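Local coordinates for high affinity transport system protein p37 (Mycoplasma hyorhinis, PDB 3EKI) that binds thiamine diphosphate outside the cell as a membrane-attached lipoprotein of a high-affinity transport system, probably one that imports this cofactor, at residues T338-P342 against V397-A401; I178-F182 against E309-A313. One frame throughout, in Å; residues are numbered along the deposited sequence.

Overall arrangement
Read from the N terminus, contact 2 comes first: helix 170-184 contributes 178-182, and the chain runs through 126 residues, including four strands of the mixed sheet, before 309-313 closes the loop. That second segment follows strand 304-308. Strand 331-337, at one edge of the same sheet, then delivers the chain to 338-342, where contact 1 opens; it closes 54 residues later at 397-401 in the last helix. The two loops therefore lie in series, neither enclosing nor crossing the other, with centres about 20 Å apart. Contact 2 packs helix 170-184 against the loop that leaves strand 304-308, whereas contact 1 fastens the C-terminal helix to the loop leading to strand 345-349 of the other large sheet.

Contact 1 of 2, residues T338-P342 against V397-A401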
loop_
_atom_site.group_PDB
_atom_site.type_symbol
_atom_site.label_atom_id
_atom_site.label_comp_id
_atom_site.label_asym_id
_atom_site.label_seq_id
_atom_site.Cartn_x
_atom_site.Cartn_y
_atom_site.Cartn_z
ATOM N N THR A 338 -3.598 -8.080 -9.177
ATOM C CA THR A 338 -5.011 -7.929 -8.856
ATOM C C THR A 338 -5.597 -6.677 -9.501
ATOM O O THR A 338 -4.932 -5.944 -10.214
ATOM C CB THR A 338 -5.255 -7.844 -7.343
ATOM O OG1 THR A 338 -4.801 -6.554 -6.848
ATOM C CG2 THR A 338 -4.497 -8.905 -6.559
ATOM N N ASN A 339 -6.880 -6.438 -9.229
ATOM C CA ASN A 339 -7.576 -5.217 -9.579
ATOM C C ASN A 339 -7.013 -4.100 -8.688
ATOM O O ASN A 339 -6.435 -4.391 -7.649
ATOM C CB ASN A 339 -9.076 -5.365 -9.401
ATOM C CG ASN A 339 -9.726 -6.411 -10.281
ATOM O OD1 ASN A 339 -9.269 -6.659 -11.389
ATOM N ND2 ASN A 339 -10.797 -7.006 -9.766
ATOM N N PRO A 340 -7.147 -2.870 -9.165
ATOM C CA PRO A 340 -6.535 -1.738 -8.454
ATOM C C PRO A 340 -7.434 -1.021 -7.459
ATOM O O PRO A 340 -8.640 -0.909 -7.688
ATOM C CB PRO A 340 -6.266 -0.826 -9.642
ATOM C CG PRO A 340 -7.455 -1.019 -10.527
ATOM C CD PRO A 340 -7.825 -2.478 -10.393
ATOM N N ILE A 341 -6.798 -0.535 -6.378
ATOM C CA ILE A 341 -7.556 0.290 -5.409
ATOM C C ILE A 341 -6.751 1.528 -5.068
ATOM O O ILE A 341 -5.559 1.601 -5.373
ATOM C CB ILE A 341 -7.889 -0.493 -4.133
ATOM C CG1 ILE A 341 -6.682 -0.936 -3.318
ATOM C CG2 ILE A 341 -8.789 -1.676 -4.490
ATOM C CD1 ILE A 341 -7.009 -1.548 -1.969
ATOM N N PRO A 342 -7.335 2.563 -4.474
ATOM C CA PRO A 342 -6.561 3.795 -4.271
ATOM C C PRO A 342 -5.415 3.676 -3.279
ATOM O O PRO A 342 -5.452 2.854 -2.384
ATOM C CB PRO A 342 -7.613 4.752 -3.684
ATOM C CG PRO A 342 -8.914 4.198 -4.211
ATOM C CD PRO A 342 -8.735 2.688 -4.034
ATOM N N VAL A 397 -14.184 2.871 -6.150
ATOM C CA VAL A 397 -13.051 2.256 -6.783
ATOM C C VAL A 397 -12.709 0.977 -6.034
ATOM O O VAL A 397 -12.423 -0.001 -6.632
ATOM C CB VAL A 397 -11.840 3.218 -6.765
ATOM C CG1 VAL A 397 -10.478 2.615 -7.315
ATOM C CG2 VAL A 397 -12.181 4.415 -7.511
ATOM N N TYR A 398 -12.693 1.051 -4.712
ATOM C CA TYR A 398 -12.420 -0.110 -3.884
ATOM C C TYR A 398 -13.458 -1.204 -4.122
ATOM O O TYR A 398 -13.069 -2.372 -4.275
ATOM C CB TYR A 398 -12.384 0.263 -2.413
ATOM C CG TYR A 398 -12.313 -0.882 -1.434
ATOM C CD1 TYR A 398 -11.103 -1.512 -1.163
ATOM C CD2 TYR A 398 -13.448 -1.345 -0.767
ATOM C CE1 TYR A 398 -11.041 -2.565 -0.260
ATOM C CE2 TYR A 398 -13.397 -2.387 0.121
ATOM C CZ TYR A 398 -12.190 -2.989 0.375
ATOM O OH TYR A 398 -12.138 -4.037 1.270
ATOM N N GLU A 399 -14.734 -0.808 -4.152
ATOM C CA GLU A 399 -15.782 -1.823 -4.293
ATOM C C GLU A 399 -15.676 -2.521 -5.650
ATOM O O GLU A 399 -15.915 -3.737 -5.681
ATOM C CB GLU A 399 -17.161 -1.216 -4.067
ATOM C CG GLU A 399 -17.479 -0.863 -2.628
ATOM C CD GLU A 399 -17.288 -1.907 -1.562
ATOM O OE1 GLU A 399 -16.887 -1.555 -0.424
ATOM O OE2 GLU A 399 -17.531 -3.110 -1.817
ATOM N N LYS A 400 -15.337 -1.816 -6.710
ATOM C CA LYS A 400 -15.219 -2.458 -8.021
ATOM C C LYS A 400 -14.087 -3.495 -7.982
ATOM O O LYS A 400 -14.196 -4.528 -8.644
ATOM C CB LYS A 400 -14.990 -1.468 -9.157
ATOM C CG LYS A 400 -14.805 -2.102 -10.518
ATOM C CD LYS A 400 -14.603 -1.053 -11.610
ATOM C CE LYS A 400 -14.488 -1.733 -12.972
ATOM N NZ LYS A 400 -14.549 -0.730 -14.066
ATOM N N ALA A 401 -13.026 -3.224 -7.227
ATOM C CA ALA A 401 -11.864 -4.116 -7.231
ATOM C C ALA A 401 -12.110 -5.419 -6.499
ATOM O O ALA A 401 -11.508 -6.434 -6.877
ATOM C CB ALA A 401 -10.655 -3.420 -6.622
HETATM O O HOH W 1 -8.686 -7.877 -7.070
HETATM O O HOH W 2 -11.058 -0.473 -9.077
#
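Asn339 meets Ala401 through polar groups first. With CG beside the backbone N (chi1 -62°), the amide presents ND2 to Ala401 O at 3.0 Å; the bond is nearly straight (170°), and the acceptor lies close to the amide plane. Asn339 OD1 takes the backbone N-H of Tyr162, so both ends of the amide are engaged and its rotation is fixed.

Two waters extend this polar seam. One accepts from Asn339 N and donates to Ala401 O, giving that carbonyl a second donor. The other donates to both Pro340 O and Val397 O, at 2.8 Å from each.

The apolar part centres on Ile341, its side chain about 6 Å from bound thiamine diphosphate; CG2 presses on Ala401 CB at 3.3 Å, tighter than ordinary van der Waals contact. The same methyl approaches Tyr398 CD1 obliquely at 4.1 Å, the two side chains running alongside each other, while Tyr398 OH reaches on to Glu132. Pro342 and Val397 lie antiparallel, Pro342 CD 3.7 Å from Val397 CG1.

Ala401 lies too near the chain end for its carbonyl to find the usual i+4 N-H; a side-chain amide and a water serve instead, tying the helix terminus to the segment between the two sheets.

Contact 2 of 2, residues I178-F182 against E309-A313; sequences INKIF and EGSFA
Ile178 O receives two N-H groups from the next turn of its helix: from Phe182 N at 2.8 Å and, weakly, from Ile181 N at 3.0 Å. The three residues so linked form the face that helix 170-184 turns toward a 3-10 turn just after strand 304-308, packing of a helix on a loop of the mixed sheet, within the two-lobed fold of the periplasmic binding protein clan. The helix widens here into a pi-type turn at 180-182.

No hydrogen bond spans the two segments, and Phe312 carries most of the contact. Its CG stands between the backbone N and the carbonyl carbon (chi1 51°), which folds the ring back over its own turn, so that Gly310 CA covers one face. Phe182 CD2 lies over the opposite face, 3.6 Å from Phe312 CD2. The two rings meet obliquely, their centroids 4.9 Å apart and their planes at 36°. From the helix, Ile178 CG2 comes in at the ring edge, 3.8 Å from Phe312 CE2, and Ile181 CG2 adds a looser touch at CE1. Trp220, Tyr187 and Phe324 extend the aromatic cluster around Phe182.

Beside Ile178, the buried Glu309, whose side chain lies about 8 Å from the bound thiamine diphosphate, brings OE1 close to Asp155 OD2, a pairing of like charges that may raise the pKa of one of the two carboxylates. The Glu309 chain is extended, and Ile178 CD1 crosses it, 4.1 Å from Glu309 CG and equally far from Glu309 OE2.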
loop_
_atom_site.group_PDB
_atom_site.type_symbol
_atom_site.label_atom_id
_atom_site.label_comp_id
_atom_site.label_asym_id
_atom_site.label_seq_id
_atom_site.Cartn_x
_atom_site.Cartn_y
_atom_site.Cartn_z
ATOM N N ILE A 178 6.479 -8.017 -14.935
ATOM C CA ILE A 178 7.179 -8.130 -13.667
ATOM C C ILE A 178 8.254 -9.211 -13.752
ATOM O O ILE A 178 9.377 -9.046 -13.277
ATOM C CB ILE A 178 6.196 -8.410 -12.517
ATOM C CG1 ILE A 178 5.298 -7.203 -12.241
ATOM C CG2 ILE A 178 6.902 -8.868 -11.264
ATOM C CD1 ILE A 178 4.165 -7.463 -11.275
ATOM N N ASN A 179 7.926 -10.348 -14.374
ATOM C CA ASN A 179 8.884 -11.444 -14.467
ATOM C C ASN A 179 10.082 -11.081 -15.332
ATOM O O ASN A 179 11.179 -11.571 -15.020
ATOM C CB ASN A 179 8.181 -12.708 -15.000
ATOM C CG ASN A 179 7.280 -13.280 -13.909
ATOM O OD1 ASN A 179 7.529 -13.024 -12.736
ATOM N ND2 ASN A 179 6.277 -14.054 -14.296
ATOM N N LYS A 180 9.889 -10.246 -16.348
ATOM C CA LYS A 180 10.989 -9.785 -17.181
ATOM C C LYS A 180 11.956 -8.937 -16.364
ATOM O O LYS A 180 13.146 -8.869 -16.671
ATOM C CB LYS A 180 10.460 -8.983 -18.372
ATOM C CG LYS A 180 11.331 -7.798 -18.757
ATOM C CD LYS A 180 11.267 -7.530 -20.252
ATOM C CE LYS A 180 10.587 -8.671 -20.991
ATOM N NZ LYS A 180 9.114 -8.474 -21.082
ATOM N N ILE A 181 11.442 -8.290 -15.321
ATOM C CA ILE A 181 12.281 -7.470 -14.459
ATOM C C ILE A 181 12.862 -8.200 -13.284
ATOM O O ILE A 181 13.989 -7.919 -12.824
ATOM C CB ILE A 181 11.440 -6.241 -13.994
ATOM C CG1 ILE A 181 11.284 -5.182 -15.088
ATOM C CG2 ILE A 181 11.983 -5.607 -12.733
ATOM C CD1 ILE A 181 10.187 -4.180 -14.761
ATOM N N PHE A 182 12.140 -9.155 -12.714
ATOM C CA PHE A 182 12.476 -9.810 -11.463
ATOM C C PHE A 182 13.084 -11.199 -11.656
ATOM O O PHE A 182 13.901 -11.622 -10.842
ATOM C CB PHE A 182 11.190 -9.935 -10.624
ATOM C CG PHE A 182 11.376 -10.607 -9.281
ATOM C CD1 PHE A 182 11.118 -11.955 -9.123
ATOM C CD2 PHE A 182 11.798 -9.877 -8.185
ATOM C CE1 PHE A 182 11.274 -12.596 -7.909
ATOM C CE2 PHE A 182 11.949 -10.513 -6.970
ATOM C CZ PHE A 182 11.684 -11.859 -6.817
ATOM N N GLU A 309 1.803 -5.594 -5.087
ATOM C CA GLU A 309 2.472 -5.552 -6.384
ATOM C C GLU A 309 3.825 -4.869 -6.224
ATOM O O GLU A 309 3.956 -3.778 -5.681
ATOM C CB GLU A 309 1.621 -4.851 -7.421
ATOM C CG GLU A 309 2.330 -4.741 -8.765
ATOM C CD GLU A 309 1.576 -3.938 -9.794
ATOM O OE1 GLU A 309 1.312 -2.729 -9.575
ATOM O OE2 GLU A 309 1.266 -4.532 -10.849
ATOM N N GLY A 310 4.872 -5.514 -6.728
ATOM C CA GLY A 310 6.191 -4.920 -6.764
ATOM C C GLY A 310 6.845 -4.653 -5.430
ATOM O O GLY A 310 7.704 -3.762 -5.380
ATOM N N SER A 311 6.497 -5.400 -4.387
ATOM C CA SER A 311 7.076 -5.218 -3.062
ATOM C C SER A 311 8.592 -5.332 -3.092
ATOM O O SER A 311 9.291 -4.749 -2.263
ATOM C CB SER A 311 6.458 -6.234 -2.104
ATOM O OG SER A 311 6.573 -7.559 -2.535
ATOM N N PHE A 312 9.148 -6.061 -4.067
ATOM C CA PHE A 312 10.603 -6.180 -4.176
ATOM C C PHE A 312 11.256 -4.825 -4.433
ATOM O O PHE A 312 12.426 -4.576 -4.154
ATOM C CB PHE A 312 10.957 -7.198 -5.267
ATOM C CG PHE A 312 10.268 -6.964 -6.591
ATOM C CD1 PHE A 312 10.734 -5.987 -7.470
ATOM C CD2 PHE A 312 9.159 -7.713 -6.984
ATOM C CE1 PHE A 312 10.121 -5.753 -8.676
ATOM C CE2 PHE A 312 8.539 -7.463 -8.191
ATOM C CZ PHE A 312 9.001 -6.482 -9.042
ATOM N N ALA A 313 10.501 -3.887 -4.988
ATOM C CA ALA A 313 11.014 -2.576 -5.361
ATOM C C ALA A 313 11.420 -1.758 -4.139
ATOM O O ALA A 313 12.290 -0.889 -4.324
ATOM C CB ALA A 313 10.006 -1.789 -6.179
#